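TfuA domain-containing protein (Methanosarcina acetivorans, PDB 6XP8) takes part in peptide backbone thioamidation, probably working together with a YcaO enzyme to place sulfur in the peptide backbone. Local coordinates at residues V92-W100 with I198-T209; S125-T134 with A156-Y166. All coordinates share one frame; numbering follows the deposited sequence.

Contact 1 (V92-W100 with I198-T209); sequences VGVGKVYEW and IKRQDAVLVLET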
loop_
_atom_site.group_PDB
_atom_site.type_symbol
_atom_site.label_atom_id
_atom_site.label_comp_id
_atom_site.label_asym_id
_atom_site.label_seq_id
_atom_site.Cartn_x
_atom_site.Cartn_y
_atom_site.Cartn_z
ATOM N N VAL A 92 -9.116 -2.887 -12.632
ATOM C CA VAL A 92 -8.033 -2.050 -13.131
ATOM C C VAL A 92 -6.991 -1.940 -12.025
ATOM O O VAL A 92 -7.312 -1.521 -10.915
ATOM C CB VAL A 92 -8.540 -0.630 -13.501
ATOM C CG1 VAL A 92 -7.399 0.247 -14.008
ATOM C CG2 VAL A 92 -9.666 -0.695 -14.532
ATOM N N GLY A 93 -5.756 -2.335 -12.331
ATOM C CA GLY A 93 -4.624 -2.115 -11.431
ATOM C C GLY A 93 -3.798 -0.919 -11.858
ATOM O O GLY A 93 -3.585 -0.709 -13.057
ATOM N N VAL A 94 -3.342 -0.129 -10.884
ATOM C CA VAL A 94 -2.463 1.022 -11.158
ATOM C C VAL A 94 -1.354 1.108 -10.113
ATOM O O VAL A 94 -1.551 0.721 -8.958
ATOM C CB VAL A 94 -3.213 2.391 -11.250
ATOM C CG1 VAL A 94 -4.211 2.417 -12.398
ATOM C CG2 VAL A 94 -3.908 2.748 -9.947
ATOM N N GLY A 95 -0.198 1.611 -10.536
ATOM C CA GLY A 95 0.922 1.853 -9.637
ATOM C C GLY A 95 1.955 0.745 -9.625
ATOM O O GLY A 95 1.726 -0.341 -10.165
ATOM N N LYS A 96 3.084 1.022 -8.976
ATOM C CA LYS A 96 4.241 0.114 -8.964
ATOM C C LYS A 96 4.003 -1.183 -8.182
ATOM O O LYS A 96 4.442 -2.260 -8.613
ATOM C CB LYS A 96 5.496 0.834 -8.442
ATOM C CG LYS A 96 5.917 2.070 -9.242
ATOM C CD LYS A 96 6.552 1.751 -10.591
ATOM C CE LYS A 96 7.228 2.980 -11.186
ATOM N NZ LYS A 96 7.562 2.820 -12.634
ATOM N N VAL A 97 3.305 -1.086 -7.049
ATOM C CA VAL A 97 3.027 -2.262 -6.211
ATOM C C VAL A 97 2.199 -3.276 -7.010
ATOM O O VAL A 97 2.512 -4.469 -7.010
ATOM C CB VAL A 97 2.373 -1.894 -4.849
ATOM C CG1 VAL A 97 2.126 -3.137 -4.009
ATOM C CG2 VAL A 97 3.260 -0.936 -4.063
ATOM N N TYR A 98 1.176 -2.790 -7.716
ATOM C CA TYR A 98 0.390 -3.623 -8.623
ATOM C C TYR A 98 1.271 -4.292 -9.688
ATOM O O TYR A 98 1.170 -5.502 -9.902
ATOM C CB TYR A 98 -0.724 -2.815 -9.300
ATOM C CG TYR A 98 -1.302 -3.506 -10.521
ATOM C CD1 TYR A 98 -2.054 -4.682 -10.399
ATOM C CD2 TYR A 98 -1.073 -2.991 -11.804
ATOM C CE1 TYR A 98 -2.570 -5.324 -11.522
ATOM C CE2 TYR A 98 -1.595 -3.617 -12.930
ATOM C CZ TYR A 98 -2.335 -4.777 -12.784
ATOM O OH TYR A 98 -2.848 -5.387 -13.909
ATOM N N GLU A 99 2.107 -3.491 -10.354
ATOM C CA GLU A 99 3.035 -3.986 -11.377
ATOM C C GLU A 99 3.940 -5.106 -10.856
ATOM O O GLU A 99 4.095 -6.136 -11.520
ATOM C CB GLU A 99 3.867 -2.840 -11.956
ATOM C CG GLU A 99 3.075 -1.896 -12.854
ATOM C CD GLU A 99 3.764 -0.562 -13.111
ATOM O OE1 GLU A 99 4.947 -0.377 -12.735
ATOM O OE2 GLU A 99 3.106 0.318 -13.706
ATOM N N TRP A 100 4.508 -4.909 -9.665
ATOM C CA TRP A 100 5.371 -5.921 -9.042
ATOM C C TRP A 100 4.643 -7.227 -8.724
ATOM O O TRP A 100 5.195 -8.302 -8.949
ATOM C CB TRP A 100 6.062 -5.374 -7.790
ATOM C CG TRP A 100 7.053 -4.271 -8.036
ATOM C CD1 TRP A 100 7.898 -4.138 -9.105
ATOM C CD2 TRP A 100 7.329 -3.165 -7.170
ATOM N NE1 TRP A 100 8.669 -3.010 -8.966
ATOM C CE2 TRP A 100 8.342 -2.392 -7.789
ATOM C CE3 TRP A 100 6.808 -2.742 -5.935
ATOM C CZ2 TRP A 100 8.849 -1.216 -7.213
ATOM C CZ3 TRP A 100 7.313 -1.571 -5.360
ATOM C CH2 TRP A 100 8.321 -0.823 -6.005
ATOM N N ILE A 198 6.237 4.647 -1.628
ATOM C CA ILE A 198 5.635 4.084 -2.833
ATOM C C ILE A 198 4.141 3.811 -2.653
ATOM O O ILE A 198 3.374 3.952 -3.605
ATOM C CB ILE A 198 6.421 2.860 -3.385
ATOM C CG1 ILE A 198 5.976 2.506 -4.817
ATOM C CG2 ILE A 198 6.332 1.641 -2.471
ATOM C CD1 ILE A 198 6.280 3.575 -5.849
ATOM N N LYS A 199 3.737 3.449 -1.436
ATOM C CA LYS A 199 2.314 3.257 -1.132
ATOM C C LYS A 199 1.518 4.544 -1.322
ATOM O O LYS A 199 0.445 4.513 -1.926
ATOM C CB LYS A 199 2.112 2.696 0.272
ATOM C CG LYS A 199 2.548 1.247 0.412
ATOM C CD LYS A 199 1.944 0.641 1.669
ATOM C CE LYS A 199 0.712 -0.187 1.375
ATOM N NZ LYS A 199 0.137 -0.734 2.640
ATOM N N ARG A 200 2.059 5.667 -0.843
ATOM C CA ARG A 200 1.398 6.967 -0.997
ATOM C C ARG A 200 1.324 7.395 -2.463
ATOM O O ARG A 200 0.293 7.893 -2.917
ATOM C CB ARG A 200 2.127 8.039 -0.184
ATOM C CG ARG A 200 1.454 9.397 -0.209
ATOM C CD ARG A 200 2.272 10.444 0.533
ATOM N NE ARG A 200 1.520 11.695 0.647
ATOM C CZ ARG A 200 0.631 11.958 1.603
ATOM N NH1 ARG A 200 0.376 11.064 2.555
ATOM N NH2 ARG A 200 -0.005 13.123 1.607
ATOM N N GLN A 201 2.415 7.190 -3.202
ATOM C CA GLN A 201 2.463 7.592 -4.609
ATOM C C GLN A 201 1.508 6.755 -5.438
ATOM O O GLN A 201 0.815 7.283 -6.303
ATOM C CB GLN A 201 3.890 7.546 -5.165
ATOM C CG GLN A 201 4.767 8.643 -4.558
ATOM C CD GLN A 201 6.210 8.587 -5.011
ATOM O OE1 GLN A 201 6.823 7.514 -5.051
ATOM N NE2 GLN A 201 6.772 9.750 -5.338
ATOM N N ASP A 202 1.451 5.458 -5.138
ATOM C CA ASP A 202 0.497 4.578 -5.804
ATOM C C ASP A 202 -0.939 4.931 -5.449
ATOM O O ASP A 202 -1.811 4.874 -6.323
ATOM C CB ASP A 202 0.764 3.122 -5.451
ATOM C CG ASP A 202 1.866 2.504 -6.273
ATOM O OD1 ASP A 202 2.593 3.217 -7.015
ATOM O OD2 ASP A 202 2.000 1.273 -6.164
ATOM N N ALA A 203 -1.176 5.270 -4.177
ATOM C CA ALA A 203 -2.504 5.702 -3.703
ATOM C C ALA A 203 -3.013 6.917 -4.480
ATOM O O ALA A 203 -4.166 6.946 -4.905
ATOM C CB ALA A 203 -2.486 5.991 -2.206
ATOM N N VAL A 204 -2.141 7.905 -4.673
ATOM C CA VAL A 204 -2.455 9.080 -5.492
ATOM C C VAL A 204 -2.821 8.687 -6.933
ATOM O O VAL A 204 -3.791 9.207 -7.488
ATOM C CB VAL A 204 -1.340 10.148 -5.401
ATOM C CG1 VAL A 204 -1.564 11.284 -6.392
ATOM C CG2 VAL A 204 -1.306 10.714 -3.989
ATOM N N LEU A 205 -2.077 7.739 -7.506
ATOM C CA LEU A 205 -2.404 7.201 -8.830
ATOM C C LEU A 205 -3.794 6.558 -8.901
ATOM O O LEU A 205 -4.482 6.717 -9.908
ATOM C CB LEU A 205 -1.321 6.235 -9.332
ATOM C CG LEU A 205 0.042 6.794 -9.756
ATOM C CD1 LEU A 205 0.953 5.644 -10.158
ATOM C CD2 LEU A 205 -0.075 7.815 -10.880
ATOM N N VAL A 206 -4.208 5.870 -7.832
ATOM C CA VAL A 206 -5.567 5.299 -7.754
ATOM C C VAL A 206 -6.608 6.421 -7.799
ATOM O O VAL A 206 -7.571 6.349 -8.569
ATOM C CB VAL A 206 -5.771 4.395 -6.512
ATOM C CG1 VAL A 206 -7.207 3.897 -6.428
ATOM C CG2 VAL A 206 -4.812 3.215 -6.547
ATOM N N LEU A 207 -6.385 7.459 -6.992
ATOM C CA LEU A 207 -7.275 8.626 -6.932
ATOM C C LEU A 207 -7.433 9.281 -8.298
ATOM O O LEU A 207 -8.548 9.603 -8.709
ATOM C CB LEU A 207 -6.770 9.642 -5.903
ATOM C CG LEU A 207 -6.705 9.201 -4.435
ATOM C CD1 LEU A 207 -6.193 10.356 -3.598
ATOM C CD2 LEU A 207 -8.047 8.688 -3.898
ATOM N N GLU A 208 -6.318 9.425 -9.013
ATOM C CA GLU A 208 -6.305 10.063 -10.333
ATOM C C GLU A 208 -6.994 9.201 -11.391
ATOM O O GLU A 208 -7.670 9.738 -12.270
ATOM C CB GLU A 208 -4.877 10.471 -10.726
ATOM C CG GLU A 208 -4.350 11.590 -9.824
ATOM C CD GLU A 208 -2.887 11.960 -10.018
ATOM O OE1 GLU A 208 -2.058 11.104 -10.399
ATOM O OE2 GLU A 208 -2.559 13.137 -9.747
ATOM N N THR A 209 -6.843 7.877 -11.280
ATOM C CA THR A 209 -7.534 6.913 -12.159
ATOM C C THR A 209 -9.049 6.928 -11.922
ATOM O O THR A 209 -9.832 6.968 -12.884
ATOM C CB THR A 209 -6.955 5.482 -12.012
ATOM O OG1 THR A 209 -5.569 5.506 -12.358
ATOM C CG2 THR A 209 -7.658 4.491 -12.937
HETATM O O HOH W 1 0.010 -0.240 -6.974
#
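Where the edge strand 92-93 of the parallel sheet gives way to helix 96-102, the carboxylate of Asp-202, reaching up from helix 198-215, takes hold of the new helix at its first turn. OD2 of Asp-202 accepts the amide of Val-97 through its syn lone pair, with Val-97 N 2.8 Å from OD2 and a nearly straight N-H...O angle of 168°. Asp-202 OD1 takes Lys-96 N at 3.0 Å, also on the syn side but 30° out of the carboxylate plane. With CG of Asp-202 beside its own backbone N, the carboxylate comes up against Gly-95, the N-cap residue, whose CA is 3.4 Å from Asp-202 OD1. Water 1 donates to OD2 and to Val-94 O and accepts from Tyr-98 N, bringing a third amide of the turn into the network. OD2 thus holds the Val-97 amide and the water, OD1 the Lys-96 amide, and the positive end of the helix dipole would probably help to stabilise the buried negative charge.

Apolar contacts flank this polar centre. On one side Val-94 sends CG2 to Val-206 CG2 at 3.5 Å, while its CG1 meets Thr-209 tip to tip, 3.4 Å from OG1. That hydroxyl donates back to Leu-205 O, which receives it and Thr-209 N from opposite faces. Toward the start of helix 198-215, Ile-198 lays CD1 across the Lys-96 stem, 3.7 Å from CG, and its CG1 approaches Trp-100 CH2 obliquely. Val-73 of strand 71-74 also touches Val-94, Val-206 and Thr-209. The axes of 96-100 and 198-209 run 99° apart. The whole is a strand-to-helix turn at the edge of a parallel alpha/beta sheet, its first helical amides bound by an aspartate from a helix packed against it.

Contact 2 (S125-T134 with A156-Y166); sequences SVPLVNIRET and AINTYYPDRSY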
loop_
_atom_site.group_PDB
_atom_site.type_symbol
_atom_site.label_atom_id
_atom_site.label_comp_id
_atom_site.label_asym_id
_atom_site.label_seq_id
_atom_site.Cartn_x
_atom_site.Cartn_y
_atom_site.Cartn_z
ATOM N N SER A 125 3.588 1.161 11.708
ATOM C CA SER A 125 4.744 0.523 11.090
ATOM C C SER A 125 4.953 0.950 9.631
ATOM O O SER A 125 4.148 1.697 9.066
ATOM C CB SER A 125 4.635 -0.999 11.218
ATOM O OG SER A 125 3.606 -1.514 10.393
ATOM N N VAL A 126 6.046 0.464 9.045
ATOM C CA VAL A 126 6.448 0.778 7.675
ATOM C C VAL A 126 6.242 -0.461 6.791
ATOM O O VAL A 126 6.702 -1.553 7.151
ATOM C CB VAL A 126 7.930 1.233 7.610
ATOM C CG1 VAL A 126 8.328 1.603 6.190
ATOM C CG2 VAL A 126 8.173 2.411 8.539
ATOM N N PRO A 127 5.560 -0.298 5.632
ATOM C CA PRO A 127 5.384 -1.437 4.731
ATOM C C PRO A 127 6.702 -1.847 4.091
ATOM O O PRO A 127 7.552 -0.990 3.811
ATOM C CB PRO A 127 4.421 -0.902 3.672
ATOM C CG PRO A 127 4.679 0.565 3.646
ATOM C CD PRO A 127 5.041 0.955 5.043
ATOM N N LEU A 128 6.864 -3.150 3.886
ATOM C CA LEU A 128 8.058 -3.704 3.263
ATOM C C LEU A 128 8.379 -3.090 1.897
ATOM O O LEU A 128 9.548 -2.853 1.607
ATOM C CB LEU A 128 7.966 -5.233 3.173
ATOM C CG LEU A 128 9.189 -6.051 2.734
ATOM C CD1 LEU A 128 10.434 -5.734 3.560
ATOM C CD2 LEU A 128 8.846 -7.526 2.841
ATOM N N VAL A 129 7.354 -2.823 1.073
ATOM C CA VAL A 129 7.568 -2.147 -0.224
ATOM C C VAL A 129 8.267 -0.784 -0.112
ATOM O O VAL A 129 9.149 -0.490 -0.920
ATOM C CB VAL A 129 6.295 -2.044 -1.115
ATOM C CG1 VAL A 129 5.898 -3.421 -1.639
ATOM C CG2 VAL A 129 5.143 -1.362 -0.393
ATOM N N ASN A 130 7.877 0.014 0.890
ATOM C CA ASN A 130 8.535 1.297 1.201
ATOM C C ASN A 130 9.983 1.080 1.658
ATOM O O ASN A 130 10.866 1.848 1.278
ATOM C CB ASN A 130 7.767 2.087 2.278
ATOM C CG ASN A 130 6.534 2.819 1.742
ATOM O OD1 ASN A 130 6.034 2.544 0.651
ATOM N ND2 ASN A 130 6.011 3.732 2.552
ATOM N N ILE A 131 10.214 0.037 2.463
ATOM C CA ILE A 131 11.567 -0.316 2.937
ATOM C C ILE A 131 12.459 -0.691 1.747
ATOM O O ILE A 131 13.592 -0.205 1.639
ATOM C CB ILE A 131 11.543 -1.429 4.027
ATOM C CG1 ILE A 131 10.869 -0.911 5.306
ATOM C CG2 ILE A 131 12.949 -1.943 4.343
ATOM C CD1 ILE A 131 10.372 -1.996 6.251
ATOM N N ARG A 132 11.924 -1.518 0.844
ATOM C CA ARG A 132 12.619 -1.923 -0.388
ATOM C C ARG A 132 13.096 -0.709 -1.192
ATOM O O ARG A 132 14.279 -0.601 -1.529
ATOM C CB ARG A 132 11.714 -2.806 -1.263
ATOM C CG ARG A 132 11.454 -4.207 -0.720
ATOM C CD ARG A 132 10.678 -5.042 -1.732
ATOM N NE ARG A 132 10.371 -6.393 -1.249
ATOM C CZ ARG A 132 11.211 -7.430 -1.260
ATOM N NH1 ARG A 132 12.461 -7.303 -1.711
ATOM N NH2 ARG A 132 10.799 -8.611 -0.804
ATOM N N GLU A 133 12.167 0.212 -1.453
ATOM C CA GLU A 133 12.428 1.399 -2.266
ATOM C C GLU A 133 13.329 2.420 -1.574
ATOM O O GLU A 133 14.146 3.084 -2.233
ATOM C CB GLU A 133 11.107 2.043 -2.687
ATOM C CG GLU A 133 10.365 1.258 -3.759
ATOM C CD GLU A 133 11.154 1.147 -5.050
ATOM O OE1 GLU A 133 11.286 2.165 -5.759
ATOM O OE2 GLU A 133 11.643 0.040 -5.356
ATOM N N THR A 134 13.174 2.540 -0.257
ATOM C CA THR A 134 13.969 3.477 0.544
ATOM C C THR A 134 15.407 2.973 0.713
ATOM O O THR A 134 16.342 3.764 0.602
ATOM C CB THR A 134 13.281 3.816 1.886
ATOM O OG1 THR A 134 11.994 4.387 1.612
ATOM C CG2 THR A 134 14.084 4.827 2.699
ATOM N N ALA A 156 14.537 -6.919 7.448
ATOM C CA ALA A 156 13.181 -6.363 7.327
ATOM C C ALA A 156 12.160 -7.441 6.945
ATOM O O ALA A 156 11.093 -7.527 7.557
ATOM C CB ALA A 156 13.156 -5.216 6.332
ATOM N N ILE A 157 12.514 -8.273 5.962
ATOM C CA ILE A 157 11.684 -9.415 5.539
ATOM C C ILE A 157 11.395 -10.335 6.736
ATOM O O ILE A 157 10.271 -10.821 6.899
ATOM C CB ILE A 157 12.332 -10.191 4.351
ATOM C CG1 ILE A 157 12.404 -9.295 3.099
ATOM C CG2 ILE A 157 11.583 -11.491 4.044
ATOM C CD1 ILE A 157 13.353 -9.780 2.016
ATOM N N ASN A 158 12.410 -10.530 7.582
ATOM C CA ASN A 158 12.331 -11.398 8.759
ATOM C C ASN A 158 11.881 -10.713 10.055
ATOM O O ASN A 158 12.099 -11.233 11.158
ATOM C CB ASN A 158 13.666 -12.123 8.948
ATOM C CG ASN A 158 13.839 -13.256 7.966
ATOM O OD1 ASN A 158 13.148 -14.274 8.048
ATOM N ND2 ASN A 158 14.747 -13.083 7.019
ATOM N N THR A 159 11.220 -9.568 9.909
ATOM C CA THR A 159 10.663 -8.824 11.036
ATOM C C THR A 159 9.141 -8.874 10.968
ATOM O O THR A 159 8.551 -8.584 9.920
ATOM C CB THR A 159 11.172 -7.363 11.035
ATOM O OG1 THR A 159 12.599 -7.369 11.136
ATOM C CG2 THR A 159 10.599 -6.550 12.206
ATOM N N TYR A 160 8.523 -9.262 12.088
ATOM C CA TYR A 160 7.067 -9.215 12.276
ATOM C C TYR A 160 6.567 -7.794 11.976
ATOM O O TYR A 160 7.079 -6.830 12.544
ATOM C CB TYR A 160 6.726 -9.659 13.709
ATOM C CG TYR A 160 5.270 -9.561 14.101
ATOM C CD1 TYR A 160 4.263 -10.151 13.318
ATOM C CD2 TYR A 160 4.898 -8.914 15.282
ATOM C CE1 TYR A 160 2.923 -10.065 13.692
ATOM C CE2 TYR A 160 3.565 -8.832 15.668
ATOM C CZ TYR A 160 2.584 -9.405 14.871
ATOM O OH TYR A 160 1.268 -9.297 15.255
ATOM N N TYR A 161 5.607 -7.666 11.053
ATOM C CA TYR A 161 5.316 -6.349 10.439
ATOM C C TYR A 161 4.993 -5.192 11.408
ATOM O O TYR A 161 5.438 -4.080 11.157
ATOM C CB TYR A 161 4.325 -6.436 9.251
ATOM C CG TYR A 161 2.883 -6.659 9.644
ATOM C CD1 TYR A 161 2.046 -5.575 9.948
ATOM C CD2 TYR A 161 2.352 -7.950 9.715
ATOM C CE1 TYR A 161 0.728 -5.773 10.336
ATOM C CE2 TYR A 161 1.028 -8.157 10.091
ATOM C CZ TYR A 161 0.224 -7.068 10.396
ATOM O OH TYR A 161 -1.084 -7.272 10.769
ATOM N N PRO A 162 4.251 -5.440 12.523
ATOM C CA PRO A 162 4.044 -4.325 13.460
ATOM C C PRO A 162 5.323 -3.759 14.081
ATOM O O PRO A 162 5.298 -2.640 14.588
ATOM C CB PRO A 162 3.152 -4.944 14.545
ATOM C CG PRO A 162 2.380 -5.978 13.806
ATOM C CD PRO A 162 3.433 -6.601 12.929
ATOM N N ASP A 163 6.420 -4.517 14.009
ATOM C CA ASP A 163 7.738 -4.080 14.492
ATOM C C ASP A 163 8.650 -3.499 13.397
ATOM O O ASP A 163 9.783 -3.087 13.687
ATOM C CB ASP A 163 8.464 -5.243 15.193
ATOM C CG ASP A 163 7.734 -5.753 16.431
ATOM O OD1 ASP A 163 6.852 -5.048 16.976
ATOM O OD2 ASP A 163 8.055 -6.879 16.860
ATOM N N ARG A 164 8.171 -3.480 12.150
ATOM C CA ARG A 164 8.913 -2.888 11.030
ATOM C C ARG A 164 8.893 -1.366 11.127
ATOM O O ARG A 164 7.840 -0.742 11.000
ATOM C CB ARG A 164 8.337 -3.333 9.678
ATOM C CG ARG A 164 8.805 -4.699 9.217
ATOM C CD ARG A 164 8.114 -5.118 7.923
ATOM N NE ARG A 164 8.437 -6.509 7.618
ATOM C CZ ARG A 164 7.691 -7.338 6.891
ATOM N NH1 ARG A 164 6.532 -6.950 6.365
ATOM N NH2 ARG A 164 8.109 -8.579 6.702
ATOM N N SER A 165 10.059 -0.785 11.395
ATOM C CA SER A 165 10.251 0.667 11.373
ATOM C C SER A 165 11.698 0.952 11.000
ATOM O O SER A 165 12.561 0.088 11.169
ATOM C CB SER A 165 9.913 1.299 12.732
ATOM O OG SER A 165 10.869 0.952 13.728
ATOM N N TYR A 166 11.958 2.160 10.504
ATOM C CA TYR A 166 13.315 2.552 10.132
ATOM C C TYR A 166 14.247 2.634 11.337
ATOM O O TYR A 166 15.407 2.232 11.246
ATOM C CB TYR A 166 13.315 3.849 9.325
ATOM C CG TYR A 166 12.595 3.712 8.004
ATOM C CD1 TYR A 166 13.074 2.846 7.006
ATOM C CD2 TYR A 166 11.435 4.447 7.743
ATOM C CE1 TYR A 166 12.410 2.713 5.789
ATOM C CE2 TYR A 166 10.764 4.321 6.530
ATOM C CZ TYR A 166 11.261 3.462 5.558
ATOM O OH TYR A 166 10.606 3.328 4.354
HETATM O O HOH W 2 4.931 -4.963 5.122
#
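The loop leading into helix 128-140 runs beside the one that leaves helix 146-157, with CA atoms of Val-126 and Ser-165 5.3 Å apart, and a single backbone bond ties them: Val-126 N gives its hydrogen to Arg-164 O at 2.9 Å, from above the carbonyl plane. Ser-125 packs CB against the same oxygen, while its OG bonds to Ser-115 N. Arg-164 turns back on its own segment, its chain extended from CG to NE, and NE donates to Ala-156 O at 2.8 Å. Thr-159 N reaches that carbonyl from the opposite face, so the guanidinium helps close the C-terminal end of helix 146-157 within this helical part of the TfuA family region. Leu-128 lies over one guanidinium face, Leu-128 CB 3.9 Å from Arg-164 NH1, and water 2 accepts from Leu-128 N and, weakly, from Arg-164 NH1; Asp-110 forms a salt bridge with NH2. Ala-156 CB touches both Ile-131 CG2 and Leu-128 CD1. Val-126 crosses Tyr-166 at about a right angle, CG1 3.5 Å from CZ, and Ile-131 CG1 slides past CE1 of that ring. Tyr-166 OH is hydrogen-bonded to Glu-195 and lies 3.3 Å from Thr-134 OG1.

In the fold
Contact 1 belongs to the sheet-bearing part of the chain and contact 2 to the helical part, their centres about 19 Å apart, yet they meet directly. The meeting point is Asn-130: its OD1 lies 3.2 Å from Lys-199 N, a probable hydrogen bond at the start of helix 198-215, while its ND2 bonds to Asp-197 and Glu-195. Pro-127 CG packs 3.4 Å from Lys-199 CD, and Trp-100 CH2 comes within 3.5 Å of Glu-133 OE2. Helix 128-140 is therefore shared, one side facing segment 156-166, another helices 96-102 and 198-215. Both segments of contact 2 fall between those of contact 1 along the chain, so helix 198-215 returns to the sheet after the helical part is complete.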